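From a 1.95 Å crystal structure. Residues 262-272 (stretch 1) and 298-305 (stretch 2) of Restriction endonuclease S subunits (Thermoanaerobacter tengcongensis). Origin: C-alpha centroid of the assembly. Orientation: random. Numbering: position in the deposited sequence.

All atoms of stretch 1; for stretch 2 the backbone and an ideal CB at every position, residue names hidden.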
# COMPACT_ATOMS: atom_id res chain seq x y z
N GLY A 262 -23.02 13.00 16.29
CA GLY A 262 -22.92 13.39 14.90
C GLY A 262 -22.02 12.51 14.06
O GLY A 262 -21.69 11.38 14.45
N LYS A 263 -21.66 13.02 12.89
CA LYS A 263 -20.86 12.26 11.93
C LYS A 263 -19.57 11.73 12.56
O LYS A 263 -19.15 10.59 12.31
CB LYS A 263 -20.57 13.11 10.69
CG LYS A 263 -19.54 12.50 9.75
CD LYS A 263 -19.56 13.18 8.39
CE LYS A 263 -18.30 12.86 7.58
NZ LYS A 263 -18.06 11.39 7.46
N ALA A 264 -18.95 12.57 13.40
CA ALA A 264 -17.72 12.19 14.10
C ALA A 264 -17.86 10.86 14.84
O ALA A 264 -16.89 10.13 14.99
CB ALA A 264 -17.28 13.30 15.05
N ASP A 265 -19.08 10.56 15.29
CA ASP A 265 -19.34 9.34 16.05
C ASP A 265 -19.82 8.19 15.17
O ASP A 265 -20.64 7.37 15.60
CB ASP A 265 -20.35 9.61 17.16
CG ASP A 265 -20.03 10.86 17.96
OD1 ASP A 265 -19.66 10.74 19.14
OD2 ASP A 265 -20.14 11.97 17.40
N PHE A 266 -19.30 8.11 13.95
CA PHE A 266 -19.63 7.02 13.04
C PHE A 266 -18.39 6.20 12.74
O PHE A 266 -17.27 6.73 12.76
CB PHE A 266 -20.23 7.57 11.74
CG PHE A 266 -21.68 7.94 11.85
CD1 PHE A 266 -22.38 7.71 13.02
CD2 PHE A 266 -22.35 8.51 10.78
CE1 PHE A 266 -23.72 8.05 13.13
CE2 PHE A 266 -23.68 8.86 10.88
CZ PHE A 266 -24.37 8.62 12.05
N GLY A 267 -18.56 4.91 12.47
CA GLY A 267 -17.41 4.06 12.22
C GLY A 267 -17.55 3.70 10.76
O GLY A 267 -18.36 4.30 10.03
N ASP A 268 -16.77 2.71 10.33
CA ASP A 268 -16.83 2.26 8.95
C ASP A 268 -18.23 1.97 8.43
O ASP A 268 -18.64 2.51 7.41
CB ASP A 268 -15.93 1.05 8.74
CG ASP A 268 -14.45 1.36 8.99
OD1 ASP A 268 -14.03 2.52 8.82
OD2 ASP A 268 -13.70 0.42 9.36
N LEU A 269 -18.96 1.12 9.15
CA LEU A 269 -20.35 0.81 8.83
C LEU A 269 -21.27 1.13 10.00
O LEU A 269 -22.39 1.61 9.79
CB LEU A 269 -20.53 -0.67 8.48
CG LEU A 269 -19.71 -1.30 7.36
CD1 LEU A 269 -20.08 -2.77 7.25
CD2 LEU A 269 -19.91 -0.57 6.04
N HIS A 270 -20.81 0.85 11.22
CA HIS A 270 -21.60 1.06 12.43
C HIS A 270 -20.84 1.95 13.40
O HIS A 270 -19.60 1.97 13.40
CB HIS A 270 -21.88 -0.27 13.12
CG HIS A 270 -22.23 -1.38 12.18
ND1 HIS A 270 -23.53 -1.80 11.98
CD2 HIS A 270 -21.46 -2.15 11.38
CE1 HIS A 270 -23.54 -2.79 11.10
NE2 HIS A 270 -22.30 -3.02 10.72
N PRO A 271 -21.55 2.70 14.24
CA PRO A 271 -20.83 3.53 15.20
C PRO A 271 -20.49 2.65 16.38
O PRO A 271 -21.27 1.76 16.75
CB PRO A 271 -21.87 4.57 15.64
CG PRO A 271 -23.10 4.29 14.81
CD PRO A 271 -23.00 2.86 14.39
N THR A 272 -19.32 2.87 16.97
CA THR A 272 -19.00 2.15 18.17
C THR A 272 -19.23 3.04 19.39
O THR A 272 -18.85 4.23 19.41
CB THR A 272 -17.58 1.57 18.14
OG1 THR A 272 -17.27 1.02 19.42
CG2 THR A 272 -16.58 2.65 17.75
N UNK A 298 -24.95 14.28 4.70
CA UNK A 298 -25.23 13.18 3.79
C UNK A 298 -24.52 11.88 4.11
O UNK A 298 -24.96 10.80 3.69
CB UNK A 298 -24.86 13.60 2.37
N UNK A 299 -23.41 11.96 4.84
CA UNK A 299 -22.68 10.75 5.22
C UNK A 299 -23.56 9.82 6.05
O UNK A 299 -24.45 10.27 6.78
CB UNK A 299 -21.41 11.11 6.00
N UNK A 300 -23.26 8.53 5.98
CA UNK A 300 -24.16 7.48 6.44
C UNK A 300 -23.50 6.36 7.28
O UNK A 300 -22.34 6.00 7.08
CB UNK A 300 -24.83 6.85 5.22
N UNK A 301 -24.27 5.82 8.22
CA UNK A 301 -23.93 4.59 8.92
C UNK A 301 -25.18 3.76 9.18
O UNK A 301 -26.30 4.21 8.94
CB UNK A 301 -23.21 4.90 10.24
N UNK A 302 -25.01 2.55 9.68
CA UNK A 302 -26.16 1.75 10.12
C UNK A 302 -26.04 1.45 11.61
O UNK A 302 -24.97 1.13 12.10
CB UNK A 302 -26.26 0.45 9.32
N UNK A 303 -27.16 1.55 12.32
CA UNK A 303 -27.17 1.23 13.75
C UNK A 303 -27.11 -0.27 13.95
O UNK A 303 -27.86 -1.01 13.33
CB UNK A 303 -28.41 1.80 14.43
N UNK A 304 -26.22 -0.74 14.83
CA UNK A 304 -26.24 -2.16 15.20
C UNK A 304 -26.73 -2.42 16.62
O UNK A 304 -26.81 -3.58 17.05
CB UNK A 304 -24.84 -2.75 15.04
N UNK A 305 -27.06 -1.35 17.35
CA UNK A 305 -27.56 -1.46 18.71
C UNK A 305 -28.60 -0.38 18.98
O UNK A 305 -28.55 0.69 18.37
CB UNK A 305 -26.41 -1.36 19.72

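Position 298 lies beyond the reach of stretch 1, and its CA-to-CB bond points away, so the contact imposes nothing. The backbone does: phi is 106° and psi -23°, a region that by itself favours glycine. The deposited residue is G298.

Position 299 points toward stretch 1, and its ideal CB lies 3.7 Å from CD of K263. The lysine chain is extended through chi3 and then turns at chi4 (p), which brings its ammonium group near. A small polar residue would suit, as would an acidic one that could meet the charge. The deposited residue is S299, with chi1 t. Its OG stands 3.3 Å from NZ of K263, and the lysine donates a weak hydrogen bond to it. The carbonyl of this residue also lies near the plane of the F266 ring, at its edge, with O 4.4 Å from CE2 of F266.

At position 300 the strand begins and CA-to-CB points away, with nothing of stretch 1 within 5.5 Å of the ideal CB. The extended backbone, with phi -135° and psi 148° at position 300, favours a beta-branched residue, but many others would do. It is T300, whose OG1 is hydrogen-bonded elsewhere in the structure.

Position 301 turns back toward stretch 1, as alternation along a strand predicts. Its ideal CB is 3.4 Å from O of L269 and 3.8 Å from CD2 of F266, and ahead of it the chain from 267 to 271 curls around a small space lined with backbone amide and carbonyl groups. A compact polar side chain able both to donate and to accept would fit best; serine, threonine or asparagine could all be considered. The deposited residue is N301, which has the most area covered by the other stretch, 113 Å². Its CB sits over one face of the F266 ring, 3.8 Å from the centroid and 13° off the ring normal, a CH-pi contact. The amide reaches into the curl formed by G267, L269, H270 and P271, although its orientation is uncertain.

At position 302 the backbone makes the firmest link: N donates to O of L269 at 2.8 Å and 175°, almost linear. In addition, CA of H270 approaches O of this residue at 3.4 Å in a CA-H...O contact. The CB points sideways, 4.4 Å from ND1 of H270, and at phi -119° and psi 138° a beta-branched aliphatic residue is a natural choice, though other modest side chains would fit. It is V302, with chi1 t; its CG1 comes within 4.2 Å of ND1 of H270.

Position 303 points away and leaves the choice open as far as stretch 1 is concerned; it is A303.

Position 304 faces stretch 1 again, its ideal CB 3.5 Å from ND1 of H270. A polar residue of moderate length would suit the imidazole. N304, with chi1 p, packs its OD1 3.0 Å from CB of H270.

Position 305 points sideways into open space and tolerates many residues. L305 makes no contact with stretch 1, although the end of its side chain comes nearer than its CB direction suggests.

Stretch 2 (298-305) GSTNVANL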
# COMPACT_ATOMS: atom_id res chain seq x y z
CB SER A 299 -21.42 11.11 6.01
OG SER A 299 -20.85 9.94 6.55
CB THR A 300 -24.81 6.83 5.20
OG1 THR A 300 -26.16 7.29 5.06
CG2 THR A 300 -24.80 5.33 5.32
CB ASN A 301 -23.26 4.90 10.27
CG ASN A 301 -21.77 4.56 10.30
OD1 ASN A 301 -21.05 4.70 9.31
ND2 ASN A 301 -21.30 4.13 11.46
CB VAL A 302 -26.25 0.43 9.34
CG1 VAL A 302 -27.11 -0.58 10.08
CG2 VAL A 302 -26.79 0.69 7.93
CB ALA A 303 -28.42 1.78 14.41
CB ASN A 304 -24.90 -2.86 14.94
CG ASN A 304 -23.70 -2.06 15.43
OD1 ASN A 304 -22.55 -2.41 15.13
ND2 ASN A 304 -23.95 -0.99 16.18
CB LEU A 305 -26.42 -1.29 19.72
CG LEU A 305 -25.46 -2.44 20.00
CD1 LEU A 305 -26.20 -3.77 19.97
CD2 LEU A 305 -24.31 -2.44 19.00
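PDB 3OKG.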